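Local coordinates for putative sugar binding protein (Salmonella enterica subsp. enterica serovar Typhimurium, PDB 3KNZ) that probably binds carbohydrate derivatives such as sugar phosphates, using SIS domains like those of the isomerase part of glucosamine-6-phosphate synthase, at residues 285-290 and 300-305; 305-308 and 314-317; 214-219 and 310-315. All blocks are in the same frame, centred on the assembly; numbering follows the deposited sequence.

Contact 1: residues 285-290 and 300-305; sequences RQDRLA and IYRIGP
Asp287 and Arg302 form a salt bridge, OD1 of Asp287 lying 2.5 Å from NH2 of Arg302, and with it the helix 284-296 is tied to the strand 300-304. The two elements are the second half of a beta-alpha-beta unit that starts at strand 273-278 and belongs to a parallel, SIS-like sheet. Helix and strand run nearly antiparallel, with their axes 158° apart. The carboxylate and guanidinium planes are inclined by 52°, and a single oxygen, OD1, meets a single nitrogen, NH2, rather than forming a flat two-pronged pairing. The other terminal nitrogen, NH1 of Arg302, gives a hydrogen bond of 3.2 Å to the backbone O of Gln286, arriving from above the carbonyl plane; long and bent, it is the weaker of the arginine's two grips on the helix. That oxygen also accepts the helical bond from the backbone N of Ala290, which reaches it from the opposite face; the arginine thus adds a second donor without displacing the helix's own bond. NH2 has a second carboxylate partner, Asp279 just beyond strand 273-278, so its charge is shared between two acids, which probably fixes the guanidinium's position.

A bend at chi3 (66°) turns the guanidinium of Arg302 out of the line of its aliphatic chain and brings its two terminal nitrogens to successive residues of the helix. Alongside these polar bonds the methyl of Ala290 lies against the end of the arginine, CB of Ala290 being 3.1 Å from NH1 of Arg302 and 3.8 Å from CD, while Met277 of the neighbouring strand packs against both residues. Farther toward the start of the strand, Ile300 meets the helix backbone: its CD1 lies 3.6 Å from the carbonyl O of Ala290.

Contact 2: residues 305-308 and 314-317; sequences PQVE and LNFP
Asn315 turns its amide to the backbone of Val307 and donates a short, nearly straight hydrogen bond, 2.6 Å from ND2 of Asn315 to O of Val307 with an angle of 167° at the hydrogen. The donor lies in the carbonyl plane, and the acceptor in turn sits in the plane of the amide. CG stands anti to the backbone N (chi1 179°), which carries the amide out from the strand and across to the loop. There the carbonyl O of Pro305 also comes near, 3.2 Å from ND2 of Asn315.

Next to this bond, the side chains of Val307 and Asn315 run alongside one another, pointing opposite ways. The valine occupies the rotamer that sets CG2 between its backbone N and carbonyl carbon; this branch does the touching, lying 3.6 Å from CA of Asn315 and 3.7 Å from CB of Asn315. Pro305 approaches through its backbone, with a CA-H...O contact of 3.2 Å from CA of Pro305 to O of Phe316. The side chain of Phe316 is directed to the other side, against Leu205 and Ala208 of helix 185-215, and CD of Pro317 lies over the rim of one face of its ring. The whole is a helix-free connection between neighbouring parallel strands, 300-304 and 314-315, the latter the outermost strand of a sheet consistent with an SIS-type alpha-beta fold.

Contact 3: residues 214-219 and 310-315; sequences QTNALA and NGLNLN
Asn216 lays its amide against the backbone of Gly311 and Leu312. ND2 of Asn216 donates a hydrogen bond of 3.2 Å to O of Gly311; the acceptor lies close to the amide plane, while the donor is tilted 21° from the carbonyl plane. ND2 also makes a weak hydrogen bond back to O of Trp212. The carbonyl O of Leu312 is also near, 3.1 Å from ND2 of Asn216, but at an angle too poor for a bond. With chi1 at -63°, CG is anti to the carbonyl carbon of Asn216, and the amide leans across the gap toward the loop. Its other end is in van der Waals contact with Leu312: OD1 of Asn216 is 3.4 Å from CA of Leu312 and 3.7 Å from CD2 of the same leucine.

Asn216 is the break between the long helix 185-215 and the short helix 217-221, so the contact joins this helix junction to the loop before the edge strand 314-315 of the SIS-like sheet. The two parts also meet through Trp212, one turn earlier in the long helix, whose NE1 donates to O of Leu312, and through Tyr301, which packs on Asn216 and Leu312 alike. Next to Asn216, the methyl CG2 of Thr215 comes within 4.2 Å of O of Gly311, while its hydroxyl is bonded back to O of Ala211.

The loop presenting these carbonyls contains an Asx motif, in which OD1 of Asn310 accepts from the backbone N of Asn313 at 2.8 Å, spanning Gly311 and Leu312.

In the fold
The three contacts cluster at one edge of the second five-stranded parallel sheet, on the same side of the chain's centre. Contact 1 leads from helix 284-296 into strand 300-304; contact 2 follows directly, sharing Pro305, and closes the loop that returns to strand 314-315; contact 3 ends on that same strand but reaches back about 90 residues to the junction after helix 185-215. Their centres lie about 10 Å (1 and 2), 12 Å (2 and 3) and 14 Å (1 and 3) apart. Backbone pairing of Arg302 with Leu314 joins the two strands; contact 1 ties this edge to helix 284-296 and contact 3 ties it to the end of helix 185-215.

Contact 1: residues 285-290 and 300-305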
ATOM      1  N   ARG A 285      14.437  18.456  -8.673  1.00 23.48           N
ATOM      2  CA  ARG A 285      12.992  18.277  -8.831  1.00 23.78           C
ATOM      3  C   ARG A 285      12.176  18.733  -7.612  1.00 23.90           C
ATOM      4  O   ARG A 285      11.099  19.313  -7.769  1.00 24.10           O
ATOM      5  CB  ARG A 285      12.660  16.828  -9.200  1.00 23.67           C
ATOM      6  CG  ARG A 285      13.111  16.452 -10.604  1.00 26.02           C
ATOM      7  CD  ARG A 285      12.796  15.007 -10.973  1.00 27.77           C
ATOM      8  NE  ARG A 285      11.363  14.683 -10.972  1.00 30.18           N
ATOM      9  CZ  ARG A 285      10.508  14.966 -11.961  1.00 29.65           C
ATOM     10  NH1 ARG A 285      10.905  15.636 -13.036  1.00 30.14           N
ATOM     11  NH2 ARG A 285       9.232  14.603 -11.858  1.00 27.93           N
ATOM     12  N   GLN A 286      12.674  18.488  -6.405  1.00 23.73           N
ATOM     13  CA  GLN A 286      11.942  18.922  -5.222  1.00 23.93           C
ATOM     14  C   GLN A 286      11.933  20.446  -5.127  1.00 24.58           C
ATOM     15  O   GLN A 286      10.913  21.040  -4.756  1.00 25.13           O
ATOM     16  CB  GLN A 286      12.474  18.268  -3.940  1.00 22.82           C
ATOM     17  CG  GLN A 286      12.269  16.756  -3.950  1.00 24.72           C
ATOM     18  CD  GLN A 286      12.278  16.106  -2.571  1.00 24.98           C
ATOM     19  OE1 GLN A 286      12.529  16.754  -1.549  1.00 28.49           O
ATOM     20  NE2 GLN A 286      11.986  14.812  -2.540  1.00 23.33           N
ATOM     21  N   ASP A 287      13.054  21.081  -5.467  1.00 24.48           N
ATOM     22  CA  ASP A 287      13.138  22.540  -5.455  1.00 24.84           C
ATOM     23  C   ASP A 287      12.167  23.130  -6.453  1.00 24.66           C
ATOM     24  O   ASP A 287      11.505  24.119  -6.173  1.00 25.26           O
ATOM     25  CB  ASP A 287      14.548  23.019  -5.801  1.00 25.11           C
ATOM     26  CG  ASP A 287      15.516  22.869  -4.655  1.00 26.28           C
ATOM     27  OD1 ASP A 287      15.073  22.630  -3.507  1.00 27.60           O
ATOM     28  OD2 ASP A 287      16.727  23.013  -4.908  1.00 30.96           O
ATOM     29  N   ARG A 288      12.101  22.522  -7.629  1.00 24.83           N
ATOM     30  CA  ARG A 288      11.206  22.976  -8.668  1.00 25.72           C
ATOM     31  C   ARG A 288       9.764  22.905  -8.163  1.00 24.86           C
ATOM     32  O   ARG A 288       8.999  23.850  -8.320  1.00 24.99           O
ATOM     33  CB  ARG A 288      11.367  22.098  -9.906  1.00 27.02           C
ATOM     34  CG  ARG A 288      10.634  22.592 -11.143  1.00 31.61           C
ATOM     35  CD  ARG A 288      11.453  23.618 -11.905  1.00 41.87           C
ATOM     36  NE  ARG A 288      10.724  24.117 -13.072  1.00 48.98           N
ATOM     37  CZ  ARG A 288      10.180  25.329 -13.174  1.00 54.09           C
ATOM     38  NH1 ARG A 288      10.306  26.222 -12.194  1.00 55.27           N
ATOM     39  NH2 ARG A 288       9.528  25.663 -14.283  1.00 56.81           N
ATOM     40  N   LEU A 289       9.389  21.790  -7.551  1.00 23.91           N
ATOM     41  CA  LEU A 289       8.030  21.658  -7.054  1.00 24.35           C
ATOM     42  C   LEU A 289       7.724  22.722  -6.014  1.00 24.59           C
ATOM     43  O   LEU A 289       6.640  23.309  -6.029  1.00 25.50           O
ATOM     44  CB  LEU A 289       7.764  20.271  -6.449  1.00 24.43           C
ATOM     45  CG  LEU A 289       6.302  20.083  -5.989  1.00 24.95           C
ATOM     46  CD1 LEU A 289       5.332  20.195  -7.170  1.00 22.84           C
ATOM     47  CD2 LEU A 289       6.084  18.769  -5.286  1.00 25.66           C
ATOM     48  N   ALA A 290       8.669  22.951  -5.105  1.00 24.31           N
ATOM     49  CA  ALA A 290       8.492  23.932  -4.039  1.00 23.87           C
ATOM     50  C   ALA A 290       8.357  25.328  -4.629  1.00 23.90           C
ATOM     51  O   ALA A 290       7.541  26.115  -4.168  1.00 25.03           O
ATOM     52  CB  ALA A 290       9.647  23.869  -3.036  1.00 22.23           C
ATOM     53  N   ILE A 300       4.145  26.287   2.514  1.00 22.88           N
ATOM     54  CA  ILE A 300       5.121  25.270   2.135  1.00 23.27           C
ATOM     55  C   ILE A 300       6.208  25.241   3.204  1.00 23.31           C
ATOM     56  O   ILE A 300       6.788  26.272   3.519  1.00 23.81           O
ATOM     57  CB  ILE A 300       5.688  25.549   0.740  1.00 22.90           C
ATOM     58  CG1 ILE A 300       4.570  25.341  -0.287  1.00 24.29           C
ATOM     59  CG2 ILE A 300       6.858  24.638   0.446  1.00 20.05           C
ATOM     60  CD1 ILE A 300       4.929  25.758  -1.685  1.00 27.43           C
ATOM     61  N   TYR A 301       6.446  24.057   3.773  1.00 24.01           N
ATOM     62  CA  TYR A 301       7.412  23.863   4.859  1.00 23.81           C
ATOM     63  C   TYR A 301       8.390  22.749   4.506  1.00 24.27           C
ATOM     64  O   TYR A 301       7.999  21.592   4.383  1.00 24.70           O
ATOM     65  CB  TYR A 301       6.672  23.490   6.147  1.00 23.43           C
ATOM     66  CG  TYR A 301       5.579  24.460   6.530  1.00 24.50           C
ATOM     67  CD1 TYR A 301       4.305  24.359   5.972  1.00 25.06           C
ATOM     68  CD2 TYR A 301       5.815  25.479   7.445  1.00 24.26           C
ATOM     69  CE1 TYR A 301       3.310  25.244   6.311  1.00 24.83           C
ATOM     70  CE2 TYR A 301       4.825  26.366   7.791  1.00 25.10           C
ATOM     71  CZ  TYR A 301       3.576  26.245   7.224  1.00 25.91           C
ATOM     72  OH  TYR A 301       2.584  27.126   7.577  1.00 28.66           O
ATOM     73  N   ARG A 302       9.662  23.098   4.363  1.00 24.44           N
ATOM     74  CA  ARG A 302      10.690  22.142   3.978  1.00 24.78           C
ATOM     75  C   ARG A 302      11.613  21.814   5.146  1.00 24.39           C
ATOM     76  O   ARG A 302      12.007  22.690   5.904  1.00 24.89           O
ATOM     77  CB  ARG A 302      11.472  22.690   2.773  1.00 25.61           C
ATOM     78  CG  ARG A 302      10.616  22.775   1.502  1.00 25.87           C
ATOM     79  CD  ARG A 302      11.223  23.647   0.407  1.00 30.17           C
ATOM     80  NE  ARG A 302      12.464  23.118  -0.161  1.00 34.09           N
ATOM     81  CZ  ARG A 302      12.533  22.239  -1.157  1.00 37.11           C
ATOM     82  NH1 ARG A 302      11.431  21.757  -1.699  1.00 49.36           N
ATOM     83  NH2 ARG A 302      13.702  21.826  -1.607  1.00 34.78           N
ATOM     84  N   ILE A 303      11.940  20.533   5.286  1.00 23.99           N
ATOM     85  CA  ILE A 303      12.781  20.049   6.369  1.00 23.01           C
ATOM     86  C   ILE A 303      14.028  19.390   5.816  1.00 22.95           C
ATOM     87  O   ILE A 303      13.945  18.396   5.110  1.00 21.59           O
ATOM     88  CB  ILE A 303      12.041  18.996   7.208  1.00 23.19           C
ATOM     89  CG1 ILE A 303      10.773  19.595   7.833  1.00 22.16           C
ATOM     90  CG2 ILE A 303      12.964  18.442   8.287  1.00 21.12           C
ATOM     91  CD1 ILE A 303       9.810  18.548   8.392  1.00 20.46           C
ATOM     92  N   GLY A 304      15.188  19.942   6.146  1.00 24.16           N
ATOM     93  CA  GLY A 304      16.451  19.380   5.676  1.00 24.81           C
ATOM     94  C   GLY A 304      17.641  20.190   6.136  1.00 25.04           C
ATOM     95  O   GLY A 304      17.472  21.242   6.744  1.00 25.65           O
ATOM     96  N   PRO A 305      18.854  19.698   5.858  1.00 25.41           N
ATOM     97  CA  PRO A 305      20.078  20.400   6.236  1.00 25.80           C
ATOM     98  C   PRO A 305      20.390  21.611   5.368  1.00 26.76           C
ATOM     99  O   PRO A 305      20.980  22.568   5.857  1.00 27.84           O
ATOM    100  CB  PRO A 305      21.168  19.337   6.066  1.00 25.45           C
ATOM    101  CG  PRO A 305      20.613  18.375   5.102  1.00 26.01           C
ATOM    102  CD  PRO A 305      19.128  18.364   5.304  1.00 25.19           C
TER

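Contact 2: residues 305-308 and 314-317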
ATOM      1  N   PRO A 305      18.854  19.698   5.858  1.00 25.41           N
ATOM      2  CA  PRO A 305      20.078  20.400   6.236  1.00 25.80           C
ATOM      3  C   PRO A 305      20.390  21.611   5.368  1.00 26.76           C
ATOM      4  O   PRO A 305      20.980  22.568   5.857  1.00 27.84           O
ATOM      5  CB  PRO A 305      21.168  19.337   6.066  1.00 25.45           C
ATOM      6  CG  PRO A 305      20.613  18.375   5.102  1.00 26.01           C
ATOM      7  CD  PRO A 305      19.128  18.364   5.304  1.00 25.19           C
ATOM      8  N   GLN A 306      20.000  21.590   4.097  1.00 27.63           N
ATOM      9  CA  GLN A 306      20.297  22.719   3.210  1.00 28.13           C
ATOM     10  C   GLN A 306      19.075  23.502   2.715  1.00 27.61           C
ATOM     11  O   GLN A 306      19.163  24.255   1.754  1.00 27.34           O
ATOM     12  CB  GLN A 306      21.191  22.259   2.054  1.00 28.36           C
ATOM     13  CG  GLN A 306      22.638  22.064   2.505  1.00 33.79           C
ATOM     14  CD  GLN A 306      23.568  21.627   1.392  1.00 40.11           C
ATOM     15  OE1 GLN A 306      23.513  20.487   0.924  1.00 44.44           O
ATOM     16  NE2 GLN A 306      24.463  22.524   0.990  1.00 44.95           N
ATOM     17  N   VAL A 307      17.943  23.348   3.386  1.00 28.04           N
ATOM     18  CA  VAL A 307      16.752  24.080   2.997  1.00 28.03           C
ATOM     19  C   VAL A 307      16.966  25.547   3.340  1.00 29.55           C
ATOM     20  O   VAL A 307      17.636  25.870   4.328  1.00 29.00           O
ATOM     21  CB  VAL A 307      15.482  23.539   3.689  1.00 27.76           C
ATOM     22  CG1 VAL A 307      15.277  22.070   3.332  1.00 25.56           C
ATOM     23  CG2 VAL A 307      15.552  23.723   5.198  1.00 25.91           C
ATOM     24  N   GLU A 308      16.414  26.436   2.516  1.00 31.03           N
ATOM     25  CA  GLU A 308      16.563  27.867   2.751  1.00 32.40           C
ATOM     26  C   GLU A 308      16.061  28.207   4.145  1.00 32.32           C
ATOM     27  O   GLU A 308      15.038  27.687   4.596  1.00 32.42           O
ATOM     28  CB  GLU A 308      15.811  28.697   1.715  1.00 32.96           C
ATOM     29  CG  GLU A 308      16.155  30.175   1.818  1.00 37.44           C
ATOM     30  CD  GLU A 308      15.344  31.045   0.890  1.00 44.93           C
ATOM     31  OE1 GLU A 308      14.399  30.526   0.257  1.00 49.98           O
ATOM     32  OE2 GLU A 308      15.650  32.256   0.806  1.00 47.88           O
ATOM     33  N   LEU A 314      12.556  24.062   8.378  1.00 24.11           N
ATOM     34  CA  LEU A 314      13.345  23.563   9.496  1.00 23.77           C
ATOM     35  C   LEU A 314      14.723  23.225   8.975  1.00 23.19           C
ATOM     36  O   LEU A 314      14.993  22.082   8.602  1.00 22.35           O
ATOM     37  CB  LEU A 314      12.715  22.325  10.153  1.00 23.86           C
ATOM     38  CG  LEU A 314      13.600  21.602  11.192  1.00 24.25           C
ATOM     39  CD1 LEU A 314      14.288  22.589  12.149  1.00 17.13           C
ATOM     40  CD2 LEU A 314      12.816  20.528  11.965  1.00 20.77           C
ATOM     41  N   ASN A 315      15.579  24.238   8.900  1.00 23.61           N
ATOM     42  CA  ASN A 315      16.953  24.017   8.496  1.00 24.24           C
ATOM     43  C   ASN A 315      17.698  23.538   9.735  1.00 23.98           C
ATOM     44  O   ASN A 315      17.792  24.251  10.728  1.00 23.90           O
ATOM     45  CB  ASN A 315      17.566  25.283   7.922  1.00 24.94           C
ATOM     46  CG  ASN A 315      19.006  25.090   7.513  1.00 27.37           C
ATOM     47  OD1 ASN A 315      19.866  24.831   8.349  1.00 29.61           O
ATOM     48  ND2 ASN A 315      19.281  25.241   6.219  1.00 29.99           N
ATOM     49  N   PHE A 316      18.200  22.312   9.683  1.00 23.90           N
ATOM     50  CA  PHE A 316      18.857  21.709  10.828  1.00 24.40           C
ATOM     51  C   PHE A 316      19.971  20.767  10.380  1.00 24.13           C
ATOM     52  O   PHE A 316      19.821  20.053   9.395  1.00 24.80           O
ATOM     53  CB  PHE A 316      17.815  20.955  11.659  1.00 24.70           C
ATOM     54  CG  PHE A 316      18.392  20.174  12.805  1.00 25.74           C
ATOM     55  CD1 PHE A 316      18.537  20.758  14.056  1.00 25.37           C
ATOM     56  CD2 PHE A 316      18.779  18.849  12.636  1.00 24.91           C
ATOM     57  CE1 PHE A 316      19.074  20.039  15.119  1.00 25.46           C
ATOM     58  CE2 PHE A 316      19.304  18.125  13.692  1.00 26.29           C
ATOM     59  CZ  PHE A 316      19.454  18.722  14.938  1.00 25.37           C
ATOM     60  N   PRO A 317      21.093  20.757  11.111  1.00 23.76           N
ATOM     61  CA  PRO A 317      22.224  19.903  10.741  1.00 23.88           C
ATOM     62  C   PRO A 317      22.013  18.414  11.038  1.00 23.77           C
ATOM     63  O   PRO A 317      22.626  17.872  11.941  1.00 24.43           O
ATOM     64  CB  PRO A 317      23.366  20.464  11.598  1.00 23.51           C
ATOM     65  CG  PRO A 317      22.692  21.041  12.794  1.00 22.39           C
ATOM     66  CD  PRO A 317      21.387  21.582  12.299  1.00 23.43           C
TER

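Contact 3: residues 214-219 and 310-315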
ATOM      1  N   GLN A 214       6.619  25.499  17.176  1.00 31.29           N
ATOM      2  CA  GLN A 214       5.985  26.648  17.820  1.00 32.01           C
ATOM      3  C   GLN A 214       6.002  27.880  16.902  1.00 32.24           C
ATOM      4  O   GLN A 214       5.044  28.642  16.890  1.00 32.45           O
ATOM      5  CB  GLN A 214       6.619  26.936  19.184  1.00 31.87           C
ATOM      6  CG  GLN A 214       6.305  25.852  20.216  1.00 34.25           C
ATOM      7  CD  GLN A 214       7.047  26.020  21.534  1.00 37.58           C
ATOM      8  OE1 GLN A 214       7.820  26.961  21.718  1.00 42.30           O
ATOM      9  NE2 GLN A 214       6.817  25.098  22.460  1.00 36.60           N
ATOM     10  N   THR A 215       7.065  28.056  16.117  1.00 32.87           N
ATOM     11  CA  THR A 215       7.154  29.190  15.187  1.00 33.45           C
ATOM     12  C   THR A 215       6.139  29.070  14.051  1.00 34.06           C
ATOM     13  O   THR A 215       5.615  30.074  13.576  1.00 34.38           O
ATOM     14  CB  THR A 215       8.562  29.332  14.544  1.00 34.11           C
ATOM     15  OG1 THR A 215       9.566  29.444  15.566  1.00 34.34           O
ATOM     16  CG2 THR A 215       8.619  30.572  13.635  1.00 32.89           C
ATOM     17  N   ASN A 216       5.863  27.842  13.620  1.00 34.80           N
ATOM     18  CA  ASN A 216       4.914  27.600  12.529  1.00 35.13           C
ATOM     19  C   ASN A 216       3.615  26.951  13.001  1.00 36.39           C
ATOM     20  O   ASN A 216       2.935  26.254  12.241  1.00 36.66           O
ATOM     21  CB  ASN A 216       5.598  26.759  11.461  1.00 34.52           C
ATOM     22  CG  ASN A 216       6.771  27.479  10.851  1.00 33.68           C
ATOM     23  OD1 ASN A 216       6.602  28.524  10.227  1.00 32.40           O
ATOM     24  ND2 ASN A 216       7.971  26.936  11.031  1.00 33.10           N
ATOM     25  N   ALA A 217       3.273  27.214  14.261  1.00 37.45           N
ATOM     26  CA  ALA A 217       2.071  26.673  14.888  1.00 38.04           C
ATOM     27  C   ALA A 217       0.801  27.120  14.175  1.00 39.02           C
ATOM     28  O   ALA A 217       0.147  26.323  13.496  1.00 39.67           O
ATOM     29  CB  ALA A 217       2.019  27.101  16.364  1.00 37.46           C
ATOM     30  N   LEU A 218       0.477  28.403  14.336  1.00 39.96           N
ATOM     31  CA  LEU A 218      -0.744  29.010  13.785  1.00 40.29           C
ATOM     32  C   LEU A 218      -0.997  28.714  12.297  1.00 40.47           C
ATOM     33  O   LEU A 218      -2.111  28.343  11.916  1.00 41.19           O
ATOM     34  CB  LEU A 218      -0.729  30.529  14.033  1.00 40.19           C
ATOM     35  CG  LEU A 218      -0.803  30.949  15.509  1.00 41.17           C
ATOM     36  CD1 LEU A 218      -0.486  32.432  15.696  1.00 39.55           C
ATOM     37  CD2 LEU A 218      -2.172  30.596  16.104  1.00 39.45           C
ATOM     38  N   ALA A 219       0.029  28.873  11.463  1.00 39.93           N
ATOM     39  CA  ALA A 219      -0.119  28.639  10.029  1.00 39.23           C
ATOM     40  C   ALA A 219      -0.675  27.242   9.739  1.00 39.47           C
ATOM     41  O   ALA A 219      -1.622  27.088   8.957  1.00 39.43           O
ATOM     42  CB  ALA A 219       1.218  28.845   9.323  1.00 39.05           C
ATOM     43  N   ASN A 310      14.241  30.424   5.836  1.00 31.39           N
ATOM     44  CA  ASN A 310      13.148  31.372   6.071  1.00 29.63           C
ATOM     45  C   ASN A 310      12.491  30.911   7.365  1.00 29.66           C
ATOM     46  O   ASN A 310      12.933  29.924   7.962  1.00 30.58           O
ATOM     47  CB  ASN A 310      12.140  31.370   4.924  1.00 28.52           C
ATOM     48  CG  ASN A 310      11.491  30.006   4.704  1.00 28.87           C
ATOM     49  OD1 ASN A 310      11.669  29.071   5.486  1.00 27.81           O
ATOM     50  ND2 ASN A 310      10.730  29.891   3.627  1.00 27.91           N
ATOM     51  N   GLY A 311      11.436  31.577   7.808  1.00 28.82           N
ATOM     52  CA  GLY A 311      10.798  31.169   9.063  1.00 28.28           C
ATOM     53  C   GLY A 311      10.082  29.829   8.981  1.00 27.97           C
ATOM     54  O   GLY A 311      10.026  29.072   9.953  1.00 28.22           O
ATOM     55  N   LEU A 312       9.559  29.532   7.798  1.00 27.60           N
ATOM     56  CA  LEU A 312       8.763  28.331   7.563  1.00 26.34           C
ATOM     57  C   LEU A 312       9.523  27.006   7.667  1.00 25.28           C
ATOM     58  O   LEU A 312       9.052  26.062   8.300  1.00 23.99           O
ATOM     59  CB  LEU A 312       8.126  28.425   6.174  1.00 25.95           C
ATOM     60  CG  LEU A 312       7.305  29.686   5.890  1.00 26.77           C
ATOM     61  CD1 LEU A 312       6.875  29.706   4.424  1.00 25.72           C
ATOM     62  CD2 LEU A 312       6.103  29.792   6.825  1.00 24.22           C
ATOM     63  N   ASN A 313      10.691  26.935   7.035  1.00 24.59           N
ATOM     64  CA  ASN A 313      11.462  25.693   6.988  1.00 23.80           C
ATOM     65  C   ASN A 313      12.169  25.332   8.279  1.00 23.86           C
ATOM     66  O   ASN A 313      12.349  26.173   9.158  1.00 24.66           O
ATOM     67  CB  ASN A 313      12.520  25.779   5.891  1.00 23.59           C
ATOM     68  CG  ASN A 313      11.929  25.974   4.530  1.00 22.96           C
ATOM     69  OD1 ASN A 313      10.744  25.739   4.314  1.00 24.29           O
ATOM     70  ND2 ASN A 313      12.753  26.417   3.590  1.00 23.76           N
ATOM     71  N   LEU A 314      12.556  24.062   8.378  1.00 24.11           N
ATOM     72  CA  LEU A 314      13.345  23.563   9.496  1.00 23.77           C
ATOM     73  C   LEU A 314      14.723  23.225   8.975  1.00 23.19           C
ATOM     74  O   LEU A 314      14.993  22.082   8.602  1.00 22.35           O
ATOM     75  CB  LEU A 314      12.715  22.325  10.153  1.00 23.86           C
ATOM     76  CG  LEU A 314      13.600  21.602  11.192  1.00 24.25           C
ATOM     77  CD1 LEU A 314      14.288  22.589  12.149  1.00 17.13           C
ATOM     78  CD2 LEU A 314      12.816  20.528  11.965  1.00 20.77           C
ATOM     79  N   ASN A 315      15.579  24.238   8.900  1.00 23.61           N
ATOM     80  CA  ASN A 315      16.953  24.017   8.496  1.00 24.24           C
ATOM     81  C   ASN A 315      17.698  23.538   9.735  1.00 23.98           C
ATOM     82  O   ASN A 315      17.792  24.251  10.728  1.00 23.90           O
ATOM     83  CB  ASN A 315      17.566  25.283   7.922  1.00 24.94           C
ATOM     84  CG  ASN A 315      19.006  25.090   7.513  1.00 27.37           C
ATOM     85  OD1 ASN A 315      19.866  24.831   8.349  1.00 29.61           O
ATOM     86  ND2 ASN A 315      19.281  25.241   6.219  1.00 29.99           N
TER